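Local coordinates for Cel44C (PDB 2YIH), which probably hydrolyses xyloglucan and related beta-1,4-glucans as an endo-acting family 44 glycoside hydrolase, here captured in complex with xyloglucan, at residues 282-287 with 355-360; 28-33 with 388-393; 184-189 with 230-235. The protein carries 8 engineered substitutions. All coordinates share one frame; numbering follows the deposited sequence.

Contact 1: residues 282-287 with 355-360; sequences DVHWYP and AMTSYS. Engineered in segment 355-360: S358 (natural residue Glu).
H284 and S358 meet face-on: S358 CB stands over the centre of the imidazole, 3.3 Å from the ring centroid and almost on its normal, a CH-pi contact. At the edge of the same ring, in its plane, lies T357 OG1, which takes a weak bond from H284 NE2 at 2.9 Å. The other ring nitrogen, ND1, is bonded to E187. From the crowded position between backbone N and carbonyl carbon (chi1 57°), T357 OG1 donates to D282 OD1 at 2.6 Å on the syn side of the carboxylate, while T357 CG2 packs on both oxygens. Strands 280-285 and 353-359 are the parallel sixth and seventh strands of the eight-stranded (beta/alpha) barrel, tied here by V283 N to A355 O and T357 N to V283 O. Beyond them the chain turns a corner at S358, an engineered serine where the natural protein has glutamate, and W285 N reaches S358 O at 2.9 Å. S358 OG and Y286 OH lie tip to tip, 2.6 Å apart in a hydrogen bond; Y286 also lines the glycan pocket. On the other face M356, extended to SD and then turned (chi3 -71°), lays CE 3.8 Å from W285 CB and holds SD oblique to the indole, a Met-aromatic contact. The buried W285 O has no polar partner; Y359 CB presses on it at 3.0 Å.

Contact 2: residues 28-33 with 388-393; sequences YGTNQD and ANYWKL. With EDO (1,2-ethanediol), chain O.
N31 grips the backbone of Y390 twice: its N and its ND2 both donate to Y390 O, each at 2.9 Å. The first comes nearly along the carbonyl, the second from above the carbonyl plane, 60° out of it. N31 OD1 is held by R44, so the amide is fixed from both sides, and its CG abuts the rim of the W391 indole, 3.4 Å from CE3. This is the tight, buried part, where the first and eighth strands of the barrel meet and close it; Y390 N bonds to G29 O, and G29 CA passes 3.2 Å from A388 O. Toward solvent, Q32 takes over. Bent at chi2 (91°), it lays NE2 over the centre of the W391 ring, 3.3 Å above the plane, while OE1 accepts K392 N at 2.9 Å, straight at the hydrogen, though K392 N sits above the plane of the amide C=O. K392 runs its CD along Q32 CB. The side-chain amides of N31 and Q32 thus bond to backbone atoms of 388-393 along the barrel seam and set one face and the edge of W391, whereas the lysine ammonium turns outward, to G396 O, to a water shared with D33 O and weakly to a 1,2-ethanediol.

Contact 3: residues 184-189 with 230-235; sequences LDNEPA and GPVLYG. With BGC (beta-D-glucopyranose), chain B.
At the mouth of the barrel, where the fourth strand gives way to its loop beside the end of the fifth, E187 N donates to V232 O at 2.9 Å, the one direct hydrogen bond between 184-189 and 230-235. The bond is bent, with 131° at the hydrogen, and E187 CA also leans on the same oxygen. D185, E187 and V232 all have positive phi, the chain turning sharply on both sides of the bond. V232 points into the loop: CG2 rests 3.4 Å from D185 O, and CG1 lies against N186. P188 packs behind, its CD 3.1 Å from P231 O and its CG against L233. One water bridges L184 O and P231 O, joining the strands where they no longer bond directly; the peptide before P231 is cis. The sequence N186-E187 after strand four of a (beta/alpha)8 barrel matches the Asn-Glu pair of clan GH-A glycosidases, in which the glutamate is the acid/base, consistent with E187 lying in the glycan pocket. Its side chain is extended beyond CG and crosses Y234 at about a right angle, with CD 3.4 Å from Y234 CB and their carboxylate and ring planes 66° apart. OE1 reaches the glucose, 2.6 Å from its O4, OE2 being taken by H284. Y234 OH is bonded to Q243 and more weakly to another glucose of the bound glycan. Behind the loop, D185 OD1 accepts N186 N at 2.7 Å and is also bonded by T51 of helix 48-51 and by W191.

All three contacts bind neighbouring parts of one barrel: contact 3 joins the loop after the fourth strand to the fifth, contact 1 the sixth and seventh strands, contact 2 the eighth and first, so that contact 2 encloses the other two along the chain. Contacts 1 and 3 are almost wholly buried, whereas contact 2 runs from the core out to solvent. Contact 1 touches both others, through M356 O with N389 N on one side and H284 N with L233 O on the other; contacts 2 and 3 do not touch. Contact 1 mixes strand bonds with a buried Asp-Thr-His and Tyr-Ser set, contact 2 adds side-chain amides to its backbone bonds, and contact 3 has a bent backbone bond with water, where the loop meets the sugar.

Contact 1: residues 282-287 with 355-360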
loop_
_atom_site.group_PDB
_atom_site.type_symbol
_atom_site.label_atom_id
_atom_site.label_comp_id
_atom_site.label_asym_id
_atom_site.label_seq_id
_atom_site.Cartn_x
_atom_site.Cartn_y
_atom_site.Cartn_z
ATOM N N ASP A 282 3.044 -1.813 -9.162
ATOM C CA ASP A 282 2.098 -1.289 -8.166
ATOM C C ASP A 282 0.812 -2.131 -8.273
ATOM O O ASP A 282 0.200 -2.185 -9.341
ATOM C CB ASP A 282 1.827 0.171 -8.555
ATOM C CG ASP A 282 0.851 0.892 -7.620
ATOM O OD1 ASP A 282 -0.027 0.231 -7.033
ATOM O OD2 ASP A 282 0.944 2.129 -7.504
ATOM N N VAL A 283 0.492 -2.873 -7.213
ATOM C CA VAL A 283 -0.776 -3.628 -7.129
ATOM C C VAL A 283 -1.615 -3.253 -5.896
ATOM O O VAL A 283 -1.104 -2.733 -4.896
ATOM C CB VAL A 283 -0.519 -5.152 -7.100
ATOM C CG1 VAL A 283 0.199 -5.597 -8.369
ATOM C CG2 VAL A 283 0.267 -5.561 -5.858
ATOM N N HIS A 284 -2.923 -3.500 -6.002
ATOM C CA HIS A 284 -3.812 -3.536 -4.835
ATOM C C HIS A 284 -4.145 -4.989 -4.471
ATOM O O HIS A 284 -4.203 -5.855 -5.341
ATOM C CB HIS A 284 -5.087 -2.752 -5.164
ATOM C CG HIS A 284 -4.811 -1.306 -5.452
ATOM N ND1 HIS A 284 -5.777 -0.421 -5.885
ATOM C CD2 HIS A 284 -3.674 -0.582 -5.297
ATOM C CE1 HIS A 284 -5.242 0.784 -6.009
ATOM N NE2 HIS A 284 -3.965 0.714 -5.651
ATOM N N TRP A 285 -4.397 -5.224 -3.195
ATOM C CA TRP A 285 -4.648 -6.586 -2.715
ATOM C C TRP A 285 -5.686 -6.579 -1.595
ATOM O O TRP A 285 -5.380 -6.232 -0.443
ATOM C CB TRP A 285 -3.331 -7.192 -2.232
ATOM C CG TRP A 285 -3.462 -8.599 -1.699
ATOM C CD1 TRP A 285 -3.379 -8.984 -0.399
ATOM C CD2 TRP A 285 -3.575 -9.805 -2.470
ATOM N NE1 TRP A 285 -3.486 -10.365 -0.301
ATOM C CE2 TRP A 285 -3.605 -10.890 -1.557
ATOM C CE3 TRP A 285 -3.674 -10.078 -3.846
ATOM C CZ2 TRP A 285 -3.672 -12.238 -1.983
ATOM C CZ3 TRP A 285 -3.758 -11.438 -4.267
ATOM C CH2 TRP A 285 -3.791 -12.478 -3.339
ATOM N N TYR A 286 -6.928 -6.922 -1.947
ATOM C CA TYR A 286 -7.957 -7.121 -0.948
ATOM C C TYR A 286 -8.204 -8.618 -0.886
ATOM O O TYR A 286 -8.679 -9.219 -1.869
ATOM C CB TYR A 286 -9.225 -6.367 -1.352
ATOM C CG TYR A 286 -8.994 -4.885 -1.464
ATOM C CD1 TYR A 286 -8.804 -4.106 -0.322
ATOM C CD2 TYR A 286 -8.874 -4.272 -2.714
ATOM C CE1 TYR A 286 -8.612 -2.743 -0.423
ATOM C CE2 TYR A 286 -8.670 -2.897 -2.813
ATOM C CZ TYR A 286 -8.535 -2.162 -1.641
ATOM O OH TYR A 286 -8.350 -0.815 -1.702
ATOM N N PRO A 287 -7.827 -9.247 0.233
ATOM C CA PRO A 287 -7.957 -10.711 0.334
ATOM C C PRO A 287 -9.351 -11.190 -0.070
ATOM O O PRO A 287 -10.363 -10.558 0.304
ATOM C CB PRO A 287 -7.673 -10.986 1.826
ATOM C CG PRO A 287 -6.670 -9.895 2.209
ATOM C CD PRO A 287 -7.108 -8.655 1.384
ATOM N N ALA A 355 5.182 -2.577 -4.917
ATOM C CA ALA A 355 4.402 -1.847 -3.903
ATOM C C ALA A 355 2.986 -2.384 -3.868
ATOM O O ALA A 355 2.413 -2.695 -4.918
ATOM C CB ALA A 355 4.364 -0.340 -4.170
ATOM N N MET A 356 2.436 -2.444 -2.665
ATOM C CA MET A 356 1.047 -2.836 -2.449
ATOM C C MET A 356 0.303 -1.593 -1.954
ATOM O O MET A 356 0.275 -1.315 -0.750
ATOM C CB MET A 356 0.972 -3.978 -1.423
ATOM C CG MET A 356 -0.441 -4.476 -1.237
ATOM S SD MET A 356 -0.483 -5.904 -0.116
ATOM C CE MET A 356 0.246 -7.133 -1.078
ATOM N N THR A 357 -0.176 -0.773 -2.895
ATOM C CA THR A 357 -0.592 0.612 -2.575
ATOM C C THR A 357 -2.011 0.772 -2.071
ATOM O O THR A 357 -2.440 1.889 -1.759
ATOM C CB THR A 357 -0.435 1.543 -3.802
ATOM O OG1 THR A 357 -1.196 1.017 -4.898
ATOM C CG2 THR A 357 1.069 1.615 -4.199
ATOM N N SER A 358 -2.753 -0.319 -2.020
ATOM C CA SER A 358 -4.073 -0.286 -1.388
ATOM C C SER A 358 -4.412 -1.706 -0.970
ATOM O O SER A 358 -4.421 -2.645 -1.806
ATOM C CB SER A 358 -5.095 0.300 -2.390
ATOM O OG SER A 358 -6.269 0.823 -1.744
ATOM N N TYR A 359 -4.687 -1.888 0.321
ATOM C CA TYR A 359 -5.006 -3.224 0.847
ATOM C C TYR A 359 -5.667 -3.092 2.206
ATOM O O TYR A 359 -5.486 -2.091 2.900
ATOM C CB TYR A 359 -3.728 -4.087 0.952
ATOM C CG TYR A 359 -2.780 -3.720 2.105
ATOM C CD1 TYR A 359 -1.854 -2.674 1.978
ATOM C CD2 TYR A 359 -2.823 -4.434 3.304
ATOM C CE1 TYR A 359 -1.009 -2.334 3.043
ATOM C CE2 TYR A 359 -1.975 -4.127 4.347
ATOM C CZ TYR A 359 -1.073 -3.091 4.215
ATOM O OH TYR A 359 -0.196 -2.828 5.252
ATOM N N SER A 360 -6.321 -4.158 2.642
ATOM C CA SER A 360 -6.902 -4.217 3.989
ATOM C C SER A 360 -7.281 -5.658 4.246
ATOM O O SER A 360 -7.710 -6.354 3.316
ATOM C CB SER A 360 -8.191 -3.371 4.066
ATOM O OG SER A 360 -8.851 -3.639 5.301
#

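Contact 2: residues 28-33 with 388-393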
loop_
_atom_site.group_PDB
_atom_site.type_symbol
_atom_site.label_atom_id
_atom_site.label_comp_id
_atom_site.label_asym_id
_atom_site.label_seq_id
_atom_site.Cartn_x
_atom_site.Cartn_y
_atom_site.Cartn_z
ATOM N N TYR A 28 5.369 1.097 6.096
ATOM C CA TYR A 28 4.487 1.755 7.065
ATOM C C TYR A 28 3.781 2.939 6.415
ATOM O O TYR A 28 4.177 4.116 6.587
ATOM C CB TYR A 28 5.303 2.190 8.300
ATOM C CG TYR A 28 6.184 1.046 8.834
ATOM C CD1 TYR A 28 5.620 -0.028 9.522
ATOM C CD2 TYR A 28 7.564 1.049 8.632
ATOM C CE1 TYR A 28 6.401 -1.129 9.941
ATOM C CE2 TYR A 28 8.378 -0.026 9.109
ATOM C CZ TYR A 28 7.783 -1.097 9.765
ATOM O OH TYR A 28 8.562 -2.156 10.230
ATOM N N GLY A 29 2.740 2.634 5.663
ATOM C CA GLY A 29 2.178 3.644 4.801
ATOM C C GLY A 29 0.684 3.552 4.788
ATOM O O GLY A 29 0.109 2.507 5.096
ATOM N N THR A 30 0.048 4.631 4.356
ATOM C CA THR A 30 -1.405 4.608 4.331
ATOM C C THR A 30 -1.946 5.434 3.177
ATOM O O THR A 30 -1.197 6.172 2.517
ATOM C CB THR A 30 -1.997 5.074 5.693
ATOM O OG1 THR A 30 -3.408 4.741 5.736
ATOM C CG2 THR A 30 -1.771 6.600 5.872
ATOM N N ASN A 31 -3.241 5.241 2.919
ATOM C CA ASN A 31 -4.009 6.103 2.033
ATOM C C ASN A 31 -4.667 7.176 2.880
ATOM O O ASN A 31 -4.082 8.237 3.085
ATOM C CB ASN A 31 -5.039 5.257 1.263
ATOM C CG ASN A 31 -4.398 4.539 0.104
ATOM O OD1 ASN A 31 -4.172 5.150 -0.945
ATOM N ND2 ASN A 31 -4.043 3.265 0.293
ATOM N N GLN A 32 -5.813 6.858 3.480
ATOM C CA GLN A 32 -6.435 7.806 4.420
ATOM C C GLN A 32 -5.564 7.934 5.638
ATOM O O GLN A 32 -5.083 6.924 6.171
ATOM C CB GLN A 32 -7.806 7.275 4.872
ATOM C CG GLN A 32 -8.803 7.103 3.710
ATOM C CD GLN A 32 -8.749 5.726 3.098
ATOM O OE1 GLN A 32 -7.800 4.966 3.297
ATOM N NE2 GLN A 32 -9.805 5.374 2.366
ATOM N N ASP A 33 -5.323 9.154 6.109
ATOM C CA ASP A 33 -4.713 9.256 7.427
ATOM C C ASP A 33 -5.592 8.612 8.496
ATOM O O ASP A 33 -6.819 8.708 8.435
ATOM C CB ASP A 33 -4.423 10.720 7.782
ATOM C CG ASP A 33 -3.434 11.348 6.826
ATOM O OD1 ASP A 33 -2.422 10.687 6.509
ATOM O OD2 ASP A 33 -3.650 12.510 6.464
ATOM N N ALA A 388 3.865 0.134 1.002
ATOM C CA ALA A 388 2.541 -0.479 1.172
ATOM C C ALA A 388 1.662 0.524 1.871
ATOM O O ALA A 388 2.104 1.154 2.822
ATOM C CB ALA A 388 2.610 -1.786 2.025
ATOM N N ASN A 389 0.409 0.632 1.425
ATOM C CA ASN A 389 -0.506 1.691 1.902
ATOM C C ASN A 389 -1.882 1.077 2.235
ATOM O O ASN A 389 -2.599 0.588 1.358
ATOM C CB ASN A 389 -0.654 2.817 0.835
ATOM C CG ASN A 389 0.668 3.423 0.448
ATOM O OD1 ASN A 389 1.091 4.499 0.980
ATOM N ND2 ASN A 389 1.354 2.767 -0.455
ATOM N N TYR A 390 -2.180 1.006 3.524
ATOM C CA TYR A 390 -3.500 0.556 3.988
ATOM C C TYR A 390 -4.620 1.422 3.371
ATOM O O TYR A 390 -4.426 2.623 3.102
ATOM C CB TYR A 390 -3.520 0.701 5.507
ATOM C CG TYR A 390 -4.841 0.435 6.130
ATOM C CD1 TYR A 390 -5.353 -0.852 6.171
ATOM C CD2 TYR A 390 -5.612 1.492 6.638
ATOM C CE1 TYR A 390 -6.595 -1.111 6.742
ATOM C CE2 TYR A 390 -6.846 1.245 7.270
ATOM C CZ TYR A 390 -7.336 -0.065 7.265
ATOM O OH TYR A 390 -8.547 -0.345 7.843
ATOM N N TRP A 391 -5.748 0.776 3.082
ATOM C CA TRP A 391 -6.951 1.504 2.643
ATOM C C TRP A 391 -8.102 1.259 3.641
ATOM O O TRP A 391 -8.429 0.121 3.954
ATOM C CB TRP A 391 -7.357 1.012 1.239
ATOM C CG TRP A 391 -8.581 1.701 0.775
ATOM C CD1 TRP A 391 -9.882 1.324 1.024
ATOM C CD2 TRP A 391 -8.643 2.906 0.012
ATOM N NE1 TRP A 391 -10.750 2.249 0.464
ATOM C CE2 TRP A 391 -10.014 3.232 -0.156
ATOM C CE3 TRP A 391 -7.677 3.752 -0.533
ATOM C CZ2 TRP A 391 -10.434 4.367 -0.883
ATOM C CZ3 TRP A 391 -8.096 4.890 -1.256
ATOM C CH2 TRP A 391 -9.457 5.200 -1.384
ATOM N N LYS A 392 -8.756 2.327 4.097
ATOM C CA LYS A 392 -9.902 2.172 4.997
ATOM C C LYS A 392 -11.167 1.677 4.249
ATOM O O LYS A 392 -11.821 2.466 3.544
ATOM C CB LYS A 392 -10.230 3.517 5.647
ATOM C CG LYS A 392 -9.131 4.102 6.549
ATOM C CD LYS A 392 -9.634 5.463 7.118
ATOM C CE LYS A 392 -10.641 5.252 8.261
ATOM N NZ LYS A 392 -11.093 6.597 8.843
ATOM N N LEU A 393 -11.534 0.415 4.475
ATOM C CA LEU A 393 -12.788 -0.124 3.942
ATOM C C LEU A 393 -13.974 0.272 4.819
ATOM O O LEU A 393 -15.126 0.203 4.370
ATOM C CB LEU A 393 -12.727 -1.646 3.822
ATOM C CG LEU A 393 -11.675 -2.155 2.836
ATOM C CD1 LEU A 393 -11.587 -3.689 2.959
ATOM C CD2 LEU A 393 -11.969 -1.721 1.397
HETATM C C1 EDO O . -13.874 10.318 9.041
HETATM O O1 EDO O . -14.560 10.140 10.281
HETATM C C2 EDO O . -13.099 9.048 8.729
HETATM O O2 EDO O . -13.925 8.198 7.926
HETATM O O HOH W 1 -9.113 8.189 9.923
#

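Contact 3: residues 184-189 with 230-235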
loop_
_atom_site.group_PDB
_atom_site.type_symbol
_atom_site.label_atom_id
_atom_site.label_comp_id
_atom_site.label_asym_id
_atom_site.label_seq_id
_atom_site.Cartn_x
_atom_site.Cartn_y
_atom_site.Cartn_z
ATOM N N LEU A 184 0.403 6.047 -12.176
ATOM C CA LEU A 184 -0.278 6.068 -13.461
ATOM C C LEU A 184 -1.757 5.686 -13.242
ATOM O O LEU A 184 -2.174 4.571 -13.510
ATOM C CB LEU A 184 0.424 5.120 -14.462
ATOM C CG LEU A 184 1.923 5.420 -14.665
ATOM C CD1 LEU A 184 2.515 4.293 -15.563
ATOM C CD2 LEU A 184 2.150 6.788 -15.324
ATOM N N ASP A 185 -2.530 6.689 -12.821
ATOM C CA ASP A 185 -3.974 6.544 -12.567
ATOM C C ASP A 185 -4.190 5.445 -11.491
ATOM O O ASP A 185 -3.332 5.249 -10.610
ATOM C CB ASP A 185 -4.702 6.260 -13.885
ATOM C CG ASP A 185 -6.177 6.684 -13.850
ATOM O OD1 ASP A 185 -6.984 5.987 -13.201
ATOM O OD2 ASP A 185 -6.479 7.723 -14.431
ATOM N N ASN A 186 -5.309 4.716 -11.583
ATOM C CA ASN A 186 -5.782 3.856 -10.515
ATOM C C ASN A 186 -6.679 2.796 -11.136
ATOM O O ASN A 186 -7.683 3.147 -11.781
ATOM C CB ASN A 186 -6.602 4.687 -9.494
ATOM C CG ASN A 186 -7.146 3.836 -8.353
ATOM O OD1 ASN A 186 -8.342 3.473 -8.349
ATOM N ND2 ASN A 186 -6.287 3.470 -7.433
ATOM N N GLU A 187 -6.311 1.531 -10.956
ATOM C CA GLU A 187 -7.174 0.386 -11.309
ATOM C C GLU A 187 -7.752 0.473 -12.737
ATOM O O GLU A 187 -9.004 0.454 -12.918
ATOM C CB GLU A 187 -8.317 0.210 -10.272
ATOM C CG GLU A 187 -7.732 -0.040 -8.862
ATOM C CD GLU A 187 -8.755 -0.346 -7.772
ATOM O OE1 GLU A 187 -10.009 -0.238 -8.006
ATOM O OE2 GLU A 187 -8.269 -0.735 -6.652
ATOM N N PRO A 188 -6.863 0.516 -13.740
ATOM C CA PRO A 188 -7.317 0.684 -15.135
ATOM C C PRO A 188 -8.266 -0.417 -15.648
ATOM O O PRO A 188 -9.192 -0.115 -16.428
ATOM C CB PRO A 188 -5.999 0.716 -15.923
ATOM C CG PRO A 188 -5.015 -0.063 -15.024
ATOM C CD PRO A 188 -5.378 0.443 -13.652
ATOM N N ALA A 189 -8.114 -1.656 -15.175
ATOM C CA ALA A 189 -9.010 -2.750 -15.599
ATOM C C ALA A 189 -10.402 -2.593 -15.034
ATOM O O ALA A 189 -11.326 -3.232 -15.533
ATOM C CB ALA A 189 -8.436 -4.123 -15.234
ATOM N N GLY A 230 3.180 1.841 -11.544
ATOM C CA GLY A 230 2.092 1.298 -12.381
ATOM C C GLY A 230 2.063 -0.207 -12.271
ATOM O O GLY A 230 3.050 -0.799 -11.864
ATOM N N PRO A 231 0.987 -0.863 -12.765
ATOM C CA PRO A 231 -0.209 -0.291 -13.345
ATOM C C PRO A 231 -1.333 -0.074 -12.339
ATOM O O PRO A 231 -2.440 0.300 -12.756
ATOM C CB PRO A 231 -0.643 -1.346 -14.411
ATOM C CG PRO A 231 0.245 -2.639 -14.132
ATOM C CD PRO A 231 0.955 -2.328 -12.790
ATOM N N VAL A 232 -1.043 -0.211 -11.034
ATOM C CA VAL A 232 -2.036 0.075 -9.968
ATOM C C VAL A 232 -3.240 -0.899 -10.091
ATOM O O VAL A 232 -4.424 -0.491 -10.118
ATOM C CB VAL A 232 -2.501 1.588 -9.977
ATOM C CG1 VAL A 232 -3.044 1.981 -8.610
ATOM C CG2 VAL A 232 -1.301 2.534 -10.333
ATOM N N LEU A 233 -2.937 -2.179 -10.253
ATOM C CA LEU A 233 -3.975 -3.169 -10.575
ATOM C C LEU A 233 -4.865 -3.482 -9.379
ATOM O O LEU A 233 -4.371 -3.668 -8.248
ATOM C CB LEU A 233 -3.321 -4.467 -11.058
ATOM C CG LEU A 233 -2.461 -4.316 -12.314
ATOM C CD1 LEU A 233 -1.862 -5.670 -12.735
ATOM C CD2 LEU A 233 -3.267 -3.744 -13.505
ATOM N N TYR A 234 -6.178 -3.608 -9.619
ATOM C CA TYR A 234 -7.125 -3.731 -8.500
ATOM C C TYR A 234 -7.012 -5.035 -7.720
ATOM O O TYR A 234 -7.378 -5.088 -6.531
ATOM C CB TYR A 234 -8.578 -3.538 -8.982
ATOM C CG TYR A 234 -9.246 -4.811 -9.455
ATOM C CD1 TYR A 234 -9.929 -5.659 -8.558
ATOM C CD2 TYR A 234 -9.211 -5.166 -10.800
ATOM C CE1 TYR A 234 -10.567 -6.858 -9.027
ATOM C CE2 TYR A 234 -9.837 -6.346 -11.267
ATOM C CZ TYR A 234 -10.513 -7.172 -10.368
ATOM O OH TYR A 234 -11.112 -8.335 -10.818
ATOM N N GLY A 235 -6.588 -6.115 -8.384
ATOM C CA GLY A 235 -6.692 -7.441 -7.773
ATOM C C GLY A 235 -6.387 -8.522 -8.794
ATOM O O GLY A 235 -6.050 -8.237 -9.937
HETATM C C2 BGC B . -14.735 -2.324 -7.096
HETATM C C3 BGC B . -13.788 -1.139 -7.293
HETATM C C4 BGC B . -12.873 -1.009 -6.075
HETATM C C5 BGC B . -12.245 -2.343 -5.674
HETATM C C6 BGC B . -11.568 -2.157 -4.317
HETATM C C1 BGC B . -13.913 -3.582 -6.822
HETATM O O2 BGC B . -15.551 -2.535 -8.257
HETATM O O3 BGC B . -14.526 0.084 -7.448
HETATM O O4 BGC B . -11.842 -0.021 -6.233
HETATM O O5 BGC B . -13.250 -3.360 -5.582
HETATM O O6 BGC B . -12.425 -1.446 -3.413
HETATM O O HOH W 2 -2.101 2.114 -14.715
#